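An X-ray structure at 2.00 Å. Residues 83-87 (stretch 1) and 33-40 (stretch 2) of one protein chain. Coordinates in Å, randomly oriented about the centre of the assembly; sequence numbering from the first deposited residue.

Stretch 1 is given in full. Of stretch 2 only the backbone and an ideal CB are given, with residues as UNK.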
ATOM      1  N   GLN A  83      -5.589  23.911   4.847  1.00 59.75           N
ATOM      2  CA  GLN A  83      -6.084  22.669   5.432  1.00 63.64           C
ATOM      3  C   GLN A  83      -6.238  21.599   4.356  1.00 62.20           C
ATOM      4  O   GLN A  83      -7.067  21.731   3.446  1.00 58.75           O
ATOM      5  CB  GLN A  83      -7.423  22.889   6.143  1.00 66.08           C
ATOM      6  CG  GLN A  83      -7.343  22.818   7.659  1.00 76.43           C
ATOM      7  CD  GLN A  83      -6.936  21.443   8.166  1.00 78.29           C
ATOM      8  OE1 GLN A  83      -5.780  21.223   8.540  1.00 77.21           O
ATOM      9  NE2 GLN A  83      -7.885  20.511   8.182  1.00 76.32           N
ATOM     10  N   CYS A  84      -5.430  20.548   4.464  1.00 57.14           N
ATOM     11  CA  CYS A  84      -5.480  19.436   3.519  1.00 57.42           C
ATOM     12  C   CYS A  84      -5.844  18.144   4.232  1.00 60.57           C
ATOM     13  O   CYS A  84      -5.198  17.778   5.220  1.00 65.93           O
ATOM     14  CB  CYS A  84      -4.137  19.268   2.822  1.00 55.87           C
ATOM     15  SG  CYS A  84      -3.453  20.762   2.089  1.00 54.26           S
ATOM     16  N   GLU A  85      -6.867  17.451   3.731  1.00 56.47           N
ATOM     17  CA  GLU A  85      -7.307  16.201   4.348  1.00 57.23           C
ATOM     18  C   GLU A  85      -7.545  15.061   3.362  1.00 55.01           C
ATOM     19  O   GLU A  85      -8.159  15.243   2.307  1.00 52.45           O
ATOM     20  CB  GLU A  85      -8.522  16.413   5.260  1.00 57.82           C
ATOM     21  CG  GLU A  85      -9.481  17.505   4.836  1.00 68.03           C
ATOM     22  CD  GLU A  85     -10.324  18.018   5.995  1.00 77.77           C
ATOM     23  OE1 GLU A  85      -9.743  18.398   7.035  1.00 83.31           O
ATOM     24  OE2 GLU A  85     -11.565  18.051   5.862  1.00 77.31           O
ATOM     25  N   LEU A  86      -7.037  13.886   3.721  1.00 52.89           N
ATOM     26  CA  LEU A  86      -7.197  12.689   2.905  1.00 50.81           C
ATOM     27  C   LEU A  86      -8.609  12.138   3.046  1.00 53.10           C
ATOM     28  O   LEU A  86      -9.261  12.305   4.082  1.00 52.44           O
ATOM     29  CB  LEU A  86      -6.185  11.606   3.307  1.00 47.02           C
ATOM     30  CG  LEU A  86      -4.674  11.862   3.299  1.00 47.65           C
ATOM     31  CD1 LEU A  86      -3.902  10.631   3.760  1.00 43.47           C
ATOM     32  CD2 LEU A  86      -4.172  12.275   1.956  1.00 43.32           C
ATOM     33  N   ASP A  87      -9.087  11.502   1.982  1.00 55.67           N
ATOM     34  CA  ASP A  87     -10.186  10.547   2.070  1.00 52.58           C
ATOM     35  C   ASP A  87      -9.554   9.348   2.777  1.00 46.38           C
ATOM     36  O   ASP A  87      -8.853   8.552   2.159  1.00 49.71           O
ATOM     37  CB  ASP A  87     -10.636  10.185   0.646  1.00 55.06           C
ATOM     38  CG  ASP A  87     -11.844   9.242   0.596  1.00 59.27           C
ATOM     39  OD1 ASP A  87     -12.276   8.669   1.623  1.00 54.47           O
ATOM     40  OD2 ASP A  87     -12.358   9.067  -0.528  1.00 61.20           O
ATOM     41  N   UNK A  33       1.366  21.529  -7.116  1.00 56.43           N
ATOM     42  CA  UNK A  33       2.448  20.952  -6.331  1.00 57.08           C
ATOM     43  C   UNK A  33       2.313  21.529  -4.926  1.00 57.56           C
ATOM     44  O   UNK A  33       1.808  22.649  -4.765  1.00 52.06           O
ATOM     45  CB  UNK A  33       3.820  21.249  -6.940  1.00 57.08           C
ATOM     46  N   UNK A  34       2.737  20.762  -3.921  1.00 49.69           N
ATOM     47  CA  UNK A  34       2.680  21.178  -2.513  1.00 49.03           C
ATOM     48  C   UNK A  34       4.069  21.093  -1.888  1.00 49.19           C
ATOM     49  O   UNK A  34       4.909  20.319  -2.356  1.00 48.76           O
ATOM     50  CB  UNK A  34       1.691  20.313  -1.729  1.00 49.03           C
ATOM     51  N   UNK A  35       4.312  21.903  -0.853  1.00 52.14           N
ATOM     52  CA  UNK A  35       5.588  21.873  -0.131  1.00 54.77           C
ATOM     53  C   UNK A  35       5.790  20.533   0.587  1.00 54.55           C
ATOM     54  O   UNK A  35       6.894  19.978   0.594  1.00 54.97           O
ATOM     55  CB  UNK A  35       5.652  23.022   0.877  1.00 54.77           C
ATOM     56  N   UNK A  36       4.701  20.019   1.161  1.00 55.41           N
ATOM     57  CA  UNK A  36       4.659  18.704   1.809  1.00 52.37           C
ATOM     58  C   UNK A  36       3.316  18.053   1.516  1.00 49.79           C
ATOM     59  O   UNK A  36       2.290  18.731   1.473  1.00 48.50           O
ATOM     60  CB  UNK A  36       4.886  18.821   3.318  1.00 52.37           C
ATOM     61  N   UNK A  37       3.317  16.744   1.294  1.00 50.39           N
ATOM     62  CA  UNK A  37       2.057  16.056   1.021  1.00 49.31           C
ATOM     63  C   UNK A  37       1.945  14.685   1.694  1.00 47.12           C
ATOM     64  O   UNK A  37       2.925  13.946   1.818  1.00 45.39           O
ATOM     65  CB  UNK A  37       1.886  15.891  -0.490  1.00 49.31           C
ATOM     66  N   UNK A  38       0.739  14.383   2.153  1.00 43.69           N
ATOM     67  CA  UNK A  38       0.397  13.056   2.647  1.00 43.82           C
ATOM     68  C   UNK A  38      -0.454  12.304   1.619  1.00 45.44           C
ATOM     69  O   UNK A  38      -0.934  11.209   1.896  1.00 46.97           O
ATOM     70  CB  UNK A  38      -0.343  13.158   3.982  1.00 43.82           C
ATOM     71  N   UNK A  39      -0.652  12.901   0.439  1.00 44.81           N
ATOM     72  CA  UNK A  39      -1.374  12.237  -0.653  1.00 41.07           C
ATOM     73  C   UNK A  39      -0.432  11.266  -1.364  1.00 44.77           C
ATOM     74  O   UNK A  39       0.554  11.687  -1.986  1.00 43.60           O
ATOM     75  CB  UNK A  39      -1.938  13.261  -1.640  1.00 41.07           C
ATOM     76  N   UNK A  40      -0.725   9.967  -1.242  1.00 44.31           N
ATOM     77  CA  UNK A  40       0.008   8.905  -1.944  1.00 43.93           C
ATOM     78  C   UNK A  40      -0.380   8.998  -3.416  1.00 45.60           C
ATOM     79  O   UNK A  40      -1.581   9.091  -3.721  1.00 41.82           O
ATOM     80  CB  UNK A  40      -0.302   7.521  -1.370  1.00 43.93           C
TER

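At position 33 the backbone is extended, with phi/psi of -103/150°, and no atom of stretch 1 lies within 5.5 Å of the ideal CB. Stretch 1 therefore sets no preference beyond compatibility with a strand. The deposited residue is Leu33, which makes no contact with stretch 1.

Position 34 continues the strand, and here CA-to-CB points toward stretch 1. The CB is still too distant to touch anything of stretch 1, and what lies ahead is the sulfur end of Cys84. A small side chain would fall short; a leucine, isoleucine, methionine or aromatic residue could reach across. Leu34 does so, its CD2 coming to 4.4 Å from Cys84 SG, a loose apolar contact at the end of the interface.

Positions 35 and 36 are out of reach. At 35, phi/psi of -65/-40° interrupts the extended run and would admit many residues, polar ones included; the residue is Asp35. At 36 the chain is extended again (-142/142°), and nothing in stretch 1 discriminates; Gln36 occupies the position.

Position 37 is also extended, its CA-to-CB bond running sideways. The CA of position 37 is 8.6 Å from Cys84 CA, leaving a gap that a short side chain would not fill. Beta-branched residues suit these angles, and a hydroxyl could in addition serve the local backbone. Thr37, with chi1 in the t well, combines the two: Thr37 OG1 accepts a hydrogen bond from the backbone N of residue 39 at 3.1 Å, linking its side chain to the backbone two residues on.

At position 38 the extended conformation breaks (phi/psi -104/5°) and CA-to-CB points toward stretch 1. The ideal CB already lies 4.4 Å from Leu86 CD1, so a small apolar side chain is enough for contact, though a somewhat larger one that turned aside cannot be excluded. Ala38 places its methyl group against the leucine, and Ala38 CB lies 4.4 Å from Leu86 CD1. Its carbonyl comes closer still, with Ala38 O 3.4 Å from Leu86 CD2.

Position 39 offers the most to a large side chain. The CA of position 39 is 6.8 Å from Leu86 CA, and although CA-to-CB runs sideways, the ideal CB is 4.3 Å from Leu86 CD2. Beyond it lie the CB of Cys84 and the backbone of Glu85. Leucine or methionine could use part of this surface, while a flat aromatic ring can span it. Phe39, chi1 in the m well, brings its ring beneath Leu86: Leu86 CD2 lies 3.6 Å from the centroid of the Phe39 ring and 14° off the normal, a CH-pi contact over one face. At the ring edge, Phe39 CE2 is 4.2 Å from Cys84 CB. Glu85 O lies 3.8 Å from Phe39 CZ. No hydrogen bond crosses between the stretches, so these contacts rest on packing.

Position 40 leaves the interface, with CA-to-CB sideways and stretch 1 beyond contact, so the choice is unconstrained from this side. Phe40 directs the end of its side chain away from stretch 1.

Stretch 2 (33-40) LLDQTAFF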
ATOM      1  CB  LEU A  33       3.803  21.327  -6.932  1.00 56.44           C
ATOM      2  CG  LEU A  33       4.813  20.212  -7.204  1.00 66.63           C
ATOM      3  CD1 LEU A  33       5.919  20.713  -8.118  1.00 68.26           C
ATOM      4  CD2 LEU A  33       5.395  19.644  -5.914  1.00 69.73           C
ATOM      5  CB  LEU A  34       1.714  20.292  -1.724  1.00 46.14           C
ATOM      6  CG  LEU A  34       0.272  20.714  -1.413  1.00 58.86           C
ATOM      7  CD1 LEU A  34      -0.443  21.381  -2.573  1.00 60.10           C
ATOM      8  CD2 LEU A  34      -0.515  19.497  -0.953  1.00 53.45           C
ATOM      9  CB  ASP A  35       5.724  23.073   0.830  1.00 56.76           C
ATOM     10  CG  ASP A  35       4.751  23.023   2.026  1.00 62.77           C
ATOM     11  OD1 ASP A  35       5.232  23.142   3.172  1.00 66.49           O
ATOM     12  OD2 ASP A  35       3.524  22.874   1.839  1.00 58.42           O
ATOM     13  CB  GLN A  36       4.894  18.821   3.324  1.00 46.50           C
ATOM     14  CG  GLN A  36       3.822  19.546   4.138  1.00 48.69           C
ATOM     15  CD  GLN A  36       4.234  19.762   5.585  1.00 53.37           C
ATOM     16  OE1 GLN A  36       5.182  19.146   6.077  1.00 53.26           O
ATOM     17  NE2 GLN A  36       3.528  20.648   6.268  1.00 52.29           N
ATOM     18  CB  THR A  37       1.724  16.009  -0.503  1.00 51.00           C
ATOM     19  OG1 THR A  37       0.372  15.575  -0.689  1.00 54.96           O
ATOM     20  CG2 THR A  37       2.685  15.103  -1.275  1.00 44.99           C
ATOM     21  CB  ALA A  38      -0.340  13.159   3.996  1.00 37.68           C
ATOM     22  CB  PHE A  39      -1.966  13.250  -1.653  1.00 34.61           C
ATOM     23  CG  PHE A  39      -3.116  14.074  -1.099  1.00 40.58           C
ATOM     24  CD1 PHE A  39      -4.438  13.674  -1.297  1.00 38.32           C
ATOM     25  CD2 PHE A  39      -2.879  15.250  -0.394  1.00 45.67           C
ATOM     26  CE1 PHE A  39      -5.503  14.412  -0.772  1.00 44.99           C
ATOM     27  CE2 PHE A  39      -3.939  16.011   0.120  1.00 40.20           C
ATOM     28  CZ  PHE A  39      -5.255  15.585  -0.064  1.00 39.46           C
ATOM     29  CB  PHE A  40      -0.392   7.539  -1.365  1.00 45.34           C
ATOM     30  CG  PHE A  40       0.469   6.375  -1.815  1.00 45.70           C
ATOM     31  CD1 PHE A  40      -0.125   5.188  -2.257  1.00 42.38           C
ATOM     32  CD2 PHE A  40       1.860   6.443  -1.763  1.00 46.30           C
ATOM     33  CE1 PHE A  40       0.654   4.092  -2.650  1.00 44.69           C
ATOM     34  CE2 PHE A  40       2.649   5.359  -2.157  1.00 43.56           C
ATOM     35  CZ  PHE A  40       2.044   4.172  -2.594  1.00 41.12           C
TER
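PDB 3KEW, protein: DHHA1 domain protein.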